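ADP-ribosyltransferase (Staphylococcus aureus, PDB 1OJQ) probably transfers a single ADP-ribose unit from NAD+ to a protein target, in the manner of the C3-type exoenzymes that modify Rho GTPases. Local coordinates at residues Y189-V194 / I203-V208; D79-Y84 / L156-G161; N17-S22 / S73-P78. All coordinates share one frame; numbering follows the deposited sequence.

Contact 1: Y189-V194 / I203-V208; sequences YAVGSV and IIITAV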
loop_
_atom_site.group_PDB
_atom_site.type_symbol
_atom_site.label_atom_id
_atom_site.label_comp_id
_atom_site.label_asym_id
_atom_site.label_seq_id
_atom_site.Cartn_x
_atom_site.Cartn_y
_atom_site.Cartn_z
ATOM N N TYR A 189 6.789 2.518 7.015
ATOM C CA TYR A 189 7.085 1.090 7.151
ATOM C C TYR A 189 8.600 0.913 7.237
ATOM O O TYR A 189 9.320 1.662 6.568
ATOM C CB TYR A 189 6.507 0.265 6.010
ATOM C CG TYR A 189 6.845 0.725 4.613
ATOM C CD1 TYR A 189 7.918 0.165 3.920
ATOM C CD2 TYR A 189 6.085 1.716 4.001
ATOM C CE1 TYR A 189 8.220 0.592 2.634
ATOM C CE2 TYR A 189 6.388 2.143 2.716
ATOM C CZ TYR A 189 7.457 1.570 2.053
ATOM O OH TYR A 189 7.769 1.992 0.774
ATOM N N ALA A 190 8.987 -0.035 8.080
ATOM C CA ALA A 190 10.369 -0.406 8.324
ATOM C C ALA A 190 10.659 -1.730 7.611
ATOM O O ALA A 190 10.051 -2.742 7.928
ATOM C CB ALA A 190 10.691 -0.532 9.800
ATOM N N VAL A 191 11.574 -1.672 6.648
ATOM C CA VAL A 191 11.822 -2.839 5.808
ATOM C C VAL A 191 12.607 -3.899 6.571
ATOM O O VAL A 191 13.649 -3.599 7.144
ATOM C CB VAL A 191 12.579 -2.425 4.531
ATOM C CG1 VAL A 191 13.000 -3.681 3.776
ATOM C CG2 VAL A 191 11.693 -1.525 3.682
ATOM N N GLY A 192 12.128 -5.135 6.584
ATOM C CA GLY A 192 12.780 -6.281 7.185
ATOM C C GLY A 192 13.736 -6.959 6.210
ATOM O O GLY A 192 14.857 -7.337 6.569
ATOM N N SER A 193 13.301 -7.133 4.956
ATOM C CA SER A 193 14.136 -7.841 3.995
ATOM C C SER A 193 13.653 -7.578 2.573
ATOM O O SER A 193 12.511 -7.182 2.378
ATOM C CB SER A 193 14.070 -9.356 4.229
ATOM O OG SER A 193 12.766 -9.892 3.976
ATOM N N VAL A 194 14.555 -7.843 1.641
ATOM C CA VAL A 194 14.258 -7.855 0.215
ATOM C C VAL A 194 14.717 -9.185 -0.359
ATOM O O VAL A 194 15.923 -9.458 -0.351
ATOM C CB VAL A 194 14.939 -6.709 -0.556
ATOM C CG1 VAL A 194 14.464 -6.769 -2.011
ATOM C CG2 VAL A 194 14.648 -5.371 0.078
ATOM N N ILE A 203 10.200 -9.573 -6.965
ATOM C CA ILE A 203 11.010 -9.105 -5.847
ATOM C C ILE A 203 10.102 -8.782 -4.664
ATOM O O ILE A 203 9.221 -7.929 -4.765
ATOM C CB ILE A 203 11.852 -7.886 -6.263
ATOM C CG1 ILE A 203 12.753 -8.194 -7.465
ATOM C CG2 ILE A 203 12.682 -7.347 -5.102
ATOM C CD1 ILE A 203 13.296 -6.952 -8.153
ATOM N N ILE A 204 10.312 -9.446 -3.520
ATOM C CA ILE A 204 9.430 -9.198 -2.379
ATOM C C ILE A 204 10.144 -8.389 -1.300
ATOM O O ILE A 204 11.183 -8.779 -0.748
ATOM C CB ILE A 204 8.903 -10.534 -1.825
ATOM C CG1 ILE A 204 8.189 -11.395 -2.888
ATOM C CG2 ILE A 204 7.992 -10.306 -0.620
ATOM C CD1 ILE A 204 7.486 -12.604 -2.315
ATOM N N ILE A 205 9.594 -7.214 -0.998
ATOM C CA ILE A 205 10.076 -6.348 0.066
ATOM C C ILE A 205 9.134 -6.515 1.255
ATOM O O ILE A 205 7.963 -6.142 1.140
ATOM C CB ILE A 205 10.127 -4.863 -0.353
ATOM C CG1 ILE A 205 10.932 -4.636 -1.636
ATOM C CG2 ILE A 205 10.624 -3.993 0.803
ATOM C CD1 ILE A 205 10.767 -3.285 -2.290
ATOM N N THR A 206 9.611 -7.113 2.345
ATOM C CA THR A 206 8.768 -7.358 3.515
ATOM C C THR A 206 9.022 -6.265 4.537
ATOM O O THR A 206 10.185 -5.952 4.797
ATOM C CB THR A 206 9.042 -8.721 4.154
ATOM O OG1 THR A 206 8.797 -9.755 3.181
ATOM C CG2 THR A 206 8.113 -8.929 5.347
ATOM N N ALA A 207 7.986 -5.648 5.087
ATOM C CA ALA A 207 8.175 -4.531 6.009
ATOM C C ALA A 207 7.093 -4.490 7.087
ATOM O O ALA A 207 6.009 -5.073 6.951
ATOM C CB ALA A 207 8.177 -3.217 5.223
ATOM N N VAL A 208 7.377 -3.764 8.156
ATOM C CA VAL A 208 6.426 -3.578 9.245
ATOM C C VAL A 208 5.960 -2.128 9.356
ATOM O O VAL A 208 6.789 -1.233 9.499
ATOM C CB VAL A 208 7.082 -4.002 10.571
ATOM C CG1 VAL A 208 6.091 -3.892 11.720
ATOM C CG2 VAL A 208 7.597 -5.422 10.401
HETATM O O HOH W 1 11.029 -10.269 1.609
#
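Val191, Val194, Ile205 and Ala207 form the close-packed face of the antiparallel hairpin 187-196/203-209, part of the five-stranded mixed sheet, with Ile203 at its far end. Val194 turns CG1 anti to its backbone N (chi1 -176°), which carries that methyl obliquely onto Ile203 CG2 at 3.6 Å. Ile205 lies alongside Val194, pointing the same way, and its CG2 branch crosses Val191 CG1 at 3.8 Å. At the other end Tyr189, its side chain about 6 Å from that of the NAD(+)-binding Glu133, brings ring atom CD1 to 3.6 Å from Ala207 CB, while its hydroxyl leads off to a hydrogen bond with the Tyr91 hydroxyl. Helix 116-126 closes over Val194 through Val119, Leu122 and Met126.

The reverse face, with Ala190, Ser193, Thr206 and Val208, is looser and wetter. Ser193 OG and Thr206 OG1 do not join directly; a water bridges them, 3.0 Å from Ser193 OG and 2.8 Å from Thr206 OG1, and also donates to the carbonyl of Ile204.

The backbone pairing is interrupted by a classic beta bulge at Gly192 and Ser193, opposite Thr206. The extra residue shifts the register by one, leaving Thr206 O to accept from Gly192 N at 2.8 Å, in the carbonyl plane, and weakly from Ser193 N. Val191 and Val194 therefore share the apolar face although two residues separate them. Apolar side chains thus seal one face, while on the other a single water satisfies two hydroxyls and a carbonyl.

Contact 2: D79-Y84 / L156-G161; sequences DSVYVY and LELPKG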
loop_
_atom_site.group_PDB
_atom_site.type_symbol
_atom_site.label_atom_id
_atom_site.label_comp_id
_atom_site.label_asym_id
_atom_site.label_seq_id
_atom_site.Cartn_x
_atom_site.Cartn_y
_atom_site.Cartn_z
ATOM N N ASP A 79 -7.262 -7.605 13.573
ATOM C CA ASP A 79 -6.125 -8.509 13.750
ATOM C C ASP A 79 -4.873 -7.868 13.136
ATOM O O ASP A 79 -5.016 -7.049 12.234
ATOM C CB ASP A 79 -6.298 -9.861 13.071
ATOM C CG ASP A 79 -7.575 -10.590 13.452
ATOM O OD1 ASP A 79 -8.584 -10.529 12.723
ATOM O OD2 ASP A 79 -7.556 -11.230 14.524
ATOM N N SER A 80 -3.701 -8.287 13.596
ATOM C CA SER A 80 -2.491 -7.991 12.820
ATOM C C SER A 80 -2.686 -8.638 11.455
ATOM O O SER A 80 -3.235 -9.749 11.384
ATOM C CB SER A 80 -1.280 -8.524 13.566
ATOM O OG SER A 80 -0.135 -8.620 12.743
ATOM N N VAL A 81 -2.296 -7.998 10.354
ATOM C CA VAL A 81 -2.571 -8.614 9.048
ATOM C C VAL A 81 -1.542 -8.178 8.012
ATOM O O VAL A 81 -1.047 -7.051 8.148
ATOM C CB VAL A 81 -3.985 -8.217 8.549
ATOM C CG1 VAL A 81 -4.139 -6.699 8.488
ATOM C CG2 VAL A 81 -4.311 -8.823 7.190
ATOM N N TYR A 82 -1.229 -9.021 7.022
ATOM C CA TYR A 82 -0.411 -8.537 5.909
ATOM C C TYR A 82 -1.274 -7.960 4.786
ATOM O O TYR A 82 -2.290 -8.540 4.417
ATOM C CB TYR A 82 0.436 -9.646 5.270
ATOM C CG TYR A 82 1.707 -9.928 6.052
ATOM C CD1 TYR A 82 1.788 -11.021 6.896
ATOM C CD2 TYR A 82 2.800 -9.075 5.922
ATOM C CE1 TYR A 82 2.955 -11.261 7.604
ATOM C CE2 TYR A 82 3.971 -9.305 6.624
ATOM C CZ TYR A 82 4.022 -10.404 7.456
ATOM O OH TYR A 82 5.181 -10.640 8.158
ATOM N N VAL A 83 -0.842 -6.834 4.235
ATOM C CA VAL A 83 -1.453 -6.342 2.993
ATOM C C VAL A 83 -0.318 -6.183 1.978
ATOM O O VAL A 83 0.854 -6.143 2.387
ATOM C CB VAL A 83 -2.204 -5.022 3.170
ATOM C CG1 VAL A 83 -3.409 -5.282 4.078
ATOM C CG2 VAL A 83 -1.355 -3.905 3.749
ATOM N N TYR A 84 -0.682 -6.069 0.706
ATOM C CA TYR A 84 0.288 -6.071 -0.369
ATOM C C TYR A 84 0.125 -4.891 -1.310
ATOM O O TYR A 84 -0.968 -4.361 -1.502
ATOM C CB TYR A 84 0.109 -7.369 -1.171
ATOM C CG TYR A 84 0.397 -8.582 -0.308
ATOM C CD1 TYR A 84 -0.570 -9.185 0.487
ATOM C CD2 TYR A 84 1.676 -9.122 -0.310
ATOM C CE1 TYR A 84 -0.256 -10.299 1.259
ATOM C CE2 TYR A 84 1.997 -10.223 0.454
ATOM C CZ TYR A 84 1.019 -10.810 1.232
ATOM O OH TYR A 84 1.377 -11.897 1.993
ATOM N N LEU A 156 3.361 -5.837 3.586
ATOM C CA LEU A 156 3.344 -4.981 4.763
ATOM C C LEU A 156 2.595 -5.579 5.944
ATOM O O LEU A 156 1.395 -5.836 5.823
ATOM C CB LEU A 156 2.685 -3.640 4.420
ATOM C CG LEU A 156 3.373 -2.814 3.337
ATOM C CD1 LEU A 156 2.564 -1.525 3.102
ATOM C CD2 LEU A 156 4.809 -2.508 3.706
ATOM N N GLU A 157 3.279 -5.801 7.056
ATOM C CA GLU A 157 2.591 -6.277 8.259
ATOM C C GLU A 157 1.933 -5.101 8.982
ATOM O O GLU A 157 2.628 -4.196 9.439
ATOM C CB GLU A 157 3.577 -6.964 9.206
ATOM C CG GLU A 157 2.898 -7.744 10.328
ATOM C CD GLU A 157 3.898 -8.085 11.425
ATOM O OE1 GLU A 157 3.515 -8.234 12.599
ATOM O OE2 GLU A 157 5.097 -8.200 11.118
ATOM N N LEU A 158 0.612 -5.083 9.110
ATOM C CA LEU A 158 -0.083 -4.023 9.811
ATOM C C LEU A 158 -0.333 -4.444 11.259
ATOM O O LEU A 158 -0.893 -5.528 11.444
ATOM C CB LEU A 158 -1.456 -3.744 9.202
ATOM C CG LEU A 158 -1.494 -3.412 7.717
ATOM C CD1 LEU A 158 -2.914 -3.072 7.301
ATOM C CD2 LEU A 158 -0.523 -2.272 7.416
ATOM N N PRO A 159 0.042 -3.645 12.220
ATOM C CA PRO A 159 -0.251 -4.002 13.620
ATOM C C PRO A 159 -1.743 -4.101 13.898
ATOM O O PRO A 159 -2.570 -3.406 13.303
ATOM C CB PRO A 159 0.306 -2.811 14.402
ATOM C CG PRO A 159 1.316 -2.168 13.506
ATOM C CD PRO A 159 0.796 -2.377 12.111
ATOM N N LYS A 160 -2.116 -4.977 14.827
ATOM C CA LYS A 160 -3.517 -4.982 15.240
ATOM C C LYS A 160 -3.884 -3.623 15.803
ATOM O O LYS A 160 -3.140 -2.965 16.542
ATOM C CB LYS A 160 -3.703 -6.109 16.252
ATOM C CG LYS A 160 -5.099 -6.191 16.823
ATOM C CD LYS A 160 -5.234 -7.288 17.880
ATOM C CE LYS A 160 -6.704 -7.283 18.342
ATOM N NZ LYS A 160 -6.984 -8.564 19.053
ATOM N N GLY A 161 -5.076 -3.172 15.445
ATOM C CA GLY A 161 -5.583 -1.924 15.986
ATOM C C GLY A 161 -5.105 -0.674 15.281
ATOM O O GLY A 161 -5.373 0.437 15.754
HETATM O O HOH W 2 -6.164 -10.924 16.685
#
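Tyr82 and Glu157, a non-hydrogen-bonded antiparallel pair, cross obliquely on one side of the sheet. The extended Glu157 chain has CG anti to its backbone N (chi1 -168°) and passes over one face of the Tyr82 ring, CG standing 4.0 Å above the plane of that ring and offset toward its rim. Glu157 CB comes closer, 3.5 Å from Tyr82 CE2. The chain carries the carboxylate beyond the ring, tilted 51° to its plane, so CB and CG do the touching. Lys155 supplies a cation-pi partner to the same ring.

On the opposite side Val81 and Leu158 lie side by side, pointing the same way, whereas Val83 meets Leu158 at about a right angle, its CG1 3.9 Å from Leu158 CD1. Both hydrogen-bonded pairs are complete: Val81 with Leu158 and Val83 with Leu156. The shortest bond, Leu158 N to Val81 O at 2.7 Å, lies in the carbonyl plane.

Past the strands, Lys160 lays CB against Ser80 N at 3.4 Å and runs out fully extended. A water donates to Asp79 OD2 at 2.6 Å; Asp79 OD2 and Lys160 NZ stay 5.3 Å apart. Trp15 holds the other Asp79 oxygen, and Thr3 bonds the Ser80 hydroxyl.

Paired backbone bonds and buried aliphatics thus fix strand 81-87, which carries the NAD(+)-binding Arg85 and Leu86, against strand 152-158, while Asp79 and Lys160, oppositely charged but not in contact, are related through a water whose bond to the lysine is weak.

Contact 3: N17-S22 / S73-P78; sequences NSLIKS and SKSVTP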
loop_
_atom_site.group_PDB
_atom_site.type_symbol
_atom_site.label_atom_id
_atom_site.label_comp_id
_atom_site.label_asym_id
_atom_site.label_seq_id
_atom_site.Cartn_x
_atom_site.Cartn_y
_atom_site.Cartn_z
ATOM N N ASN A 17 -15.181 -7.158 5.286
ATOM C CA ASN A 17 -16.524 -6.659 5.591
ATOM C C ASN A 17 -16.697 -6.370 7.078
ATOM O O ASN A 17 -17.545 -5.556 7.473
ATOM C CB ASN A 17 -17.560 -7.694 5.142
ATOM C CG ASN A 17 -17.820 -7.662 3.652
ATOM O OD1 ASN A 17 -18.373 -8.594 3.063
ATOM N ND2 ASN A 17 -17.416 -6.567 3.020
ATOM N N SER A 18 -15.903 -7.048 7.911
ATOM C CA SER A 18 -16.026 -6.787 9.358
ATOM C C SER A 18 -15.474 -5.402 9.659
ATOM O O SER A 18 -15.971 -4.718 10.557
ATOM C CB SER A 18 -15.361 -7.872 10.209
ATOM O OG SER A 18 -13.941 -7.735 10.223
ATOM N N LEU A 19 -14.456 -4.962 8.901
ATOM C CA LEU A 19 -14.028 -3.578 9.134
ATOM C C LEU A 19 -15.101 -2.606 8.658
ATOM O O LEU A 19 -15.352 -1.575 9.298
ATOM C CB LEU A 19 -12.712 -3.254 8.415
ATOM C CG LEU A 19 -11.434 -3.698 9.139
ATOM C CD1 LEU A 19 -11.378 -5.214 9.101
ATOM C CD2 LEU A 19 -10.202 -3.062 8.512
ATOM N N ILE A 20 -15.726 -2.932 7.526
ATOM C CA ILE A 20 -16.704 -1.979 6.985
ATOM C C ILE A 20 -17.856 -1.845 7.974
ATOM O O ILE A 20 -18.310 -0.747 8.277
ATOM C CB ILE A 20 -17.206 -2.410 5.600
ATOM C CG1 ILE A 20 -16.122 -2.266 4.521
ATOM C CG2 ILE A 20 -18.493 -1.675 5.264
ATOM C CD1 ILE A 20 -16.499 -2.823 3.158
ATOM N N LYS A 21 -18.304 -2.995 8.476
ATOM C CA LYS A 21 -19.378 -2.995 9.464
ATOM C C LYS A 21 -19.041 -2.080 10.625
ATOM O O LYS A 21 -19.878 -1.283 11.080
ATOM C CB LYS A 21 -19.617 -4.420 9.971
ATOM C CG LYS A 21 -20.757 -4.481 10.977
ATOM C CD LYS A 21 -21.236 -5.912 11.183
ATOM C CE LYS A 21 -22.368 -5.957 12.204
ATOM N NZ LYS A 21 -22.771 -7.352 12.538
ATOM N N SER A 22 -17.804 -2.166 11.112
ATOM C CA SER A 22 -17.462 -1.384 12.298
ATOM C C SER A 22 -17.420 0.105 11.998
ATOM O O SER A 22 -17.624 0.945 12.883
ATOM C CB SER A 22 -16.133 -1.867 12.886
ATOM O OG SER A 22 -15.068 -1.451 12.047
ATOM N N SER A 73 -10.131 6.652 9.664
ATOM C CA SER A 73 -10.028 6.550 11.125
ATOM C C SER A 73 -11.219 5.815 11.717
ATOM O O SER A 73 -11.176 5.446 12.890
ATOM C CB SER A 73 -9.915 7.960 11.735
ATOM O OG SER A 73 -11.207 8.584 11.831
ATOM N N LYS A 74 -12.286 5.618 10.934
ATOM C CA LYS A 74 -13.492 4.973 11.452
ATOM C C LYS A 74 -13.348 3.468 11.631
ATOM O O LYS A 74 -14.213 2.834 12.247
ATOM C CB LYS A 74 -14.718 5.269 10.563
ATOM C CG LYS A 74 -15.168 6.716 10.792
ATOM C CD LYS A 74 -16.427 7.032 9.997
ATOM C CE LYS A 74 -16.869 8.475 10.220
ATOM N NZ LYS A 74 -18.168 8.719 9.502
ATOM N N SER A 75 -12.273 2.894 11.092
ATOM C CA SER A 75 -12.053 1.472 11.356
ATOM C C SER A 75 -10.574 1.217 11.646
ATOM O O SER A 75 -9.673 1.860 11.105
ATOM C CB SER A 75 -12.513 0.550 10.226
ATOM O OG SER A 75 -12.047 0.977 8.956
ATOM N N VAL A 76 -10.378 0.238 12.519
ATOM C CA VAL A 76 -9.029 -0.250 12.795
ATOM C C VAL A 76 -8.970 -1.730 12.490
ATOM O O VAL A 76 -9.966 -2.456 12.449
ATOM C CB VAL A 76 -8.582 0.004 14.246
ATOM C CG1 VAL A 76 -8.555 1.504 14.515
ATOM C CG2 VAL A 76 -9.472 -0.729 15.244
ATOM N N THR A 77 -7.759 -2.231 12.249
ATOM C CA THR A 77 -7.664 -3.662 11.979
ATOM C C THR A 77 -8.011 -4.506 13.203
ATOM O O THR A 77 -7.469 -4.269 14.281
ATOM C CB THR A 77 -6.232 -4.031 11.519
ATOM O OG1 THR A 77 -5.314 -3.566 12.520
ATOM C CG2 THR A 77 -5.877 -3.325 10.213
ATOM N N PRO A 78 -8.905 -5.470 13.058
ATOM C CA PRO A 78 -9.249 -6.325 14.207
ATOM C C PRO A 78 -8.209 -7.398 14.479
ATOM O O PRO A 78 -8.258 -8.066 15.515
ATOM C CB PRO A 78 -10.561 -6.968 13.730
ATOM C CG PRO A 78 -10.339 -7.131 12.251
ATOM C CD PRO A 78 -9.674 -5.835 11.853
HETATM O O HOH W 3 -12.847 -0.908 13.680
HETATM O O HOH W 4 -16.030 3.838 13.864
#
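The Pro78 pyrrolidine, the one ring here, meets helix 9-23 through CD and CG. Leu19 CD1 presses on Pro78 CD at 3.3 Å, tighter than usual van der Waals contact, the two side chains crossing at about a right angle. Ser18 OG, which is bonded to Trp15 O, lies a looser 4.2 Å from Pro78 CG, and Trp15 also touches the ring. Leu19 points at the loop and sets CG 3.8 Å from the carbonyl oxygen of Val76.

One turn on, Ser22 holds OG between its backbone N and carbonyl carbon (chi1 73°), where it donates to Leu19 O at 2.8 Å. A water then donates to Ser22 OG, also at 2.8 Å, and accepts from Val76 N at 3.0 Å. Ser75 CB fits beside Ser22 OG, while its own hydroxyl bonds Ala164 O. A second water donates to Lys74 O and, weakly, to Ser22 O.

No direct hydrogen bond joins the segments: Leu19 packing on Pro78, Ser75 packing by Ser22, and two bridging waters join helix 9-23 to the loop between helix 59-73 and strand 81-87, a helix-on-loop packing within the N-terminal helical part characteristic of C3-type exoenzymes.

Contacts 1 and 2 belong to the same five-stranded sheet: strands 203-209 and 152-158 are neighbours, joined by a probable hydrogen bond from Glu157 N to Ala207 O, and Leu156 packs on both Ala207 and Tyr189. Each has a buried aliphatic face and a more polar one. Contact 3 lies farther out, about 17 Å from its centre to that of the chain, and pairs a helix with a loop through leucine–proline packing and bridging waters, with no direct hydrogen bond between them. It adjoins contact 2, where Thr77 meets residues 159-161 and the chain runs on from Pro78 to Asp79. Contacts 1 and 3 do not touch; contact 2 lies between them in the fold.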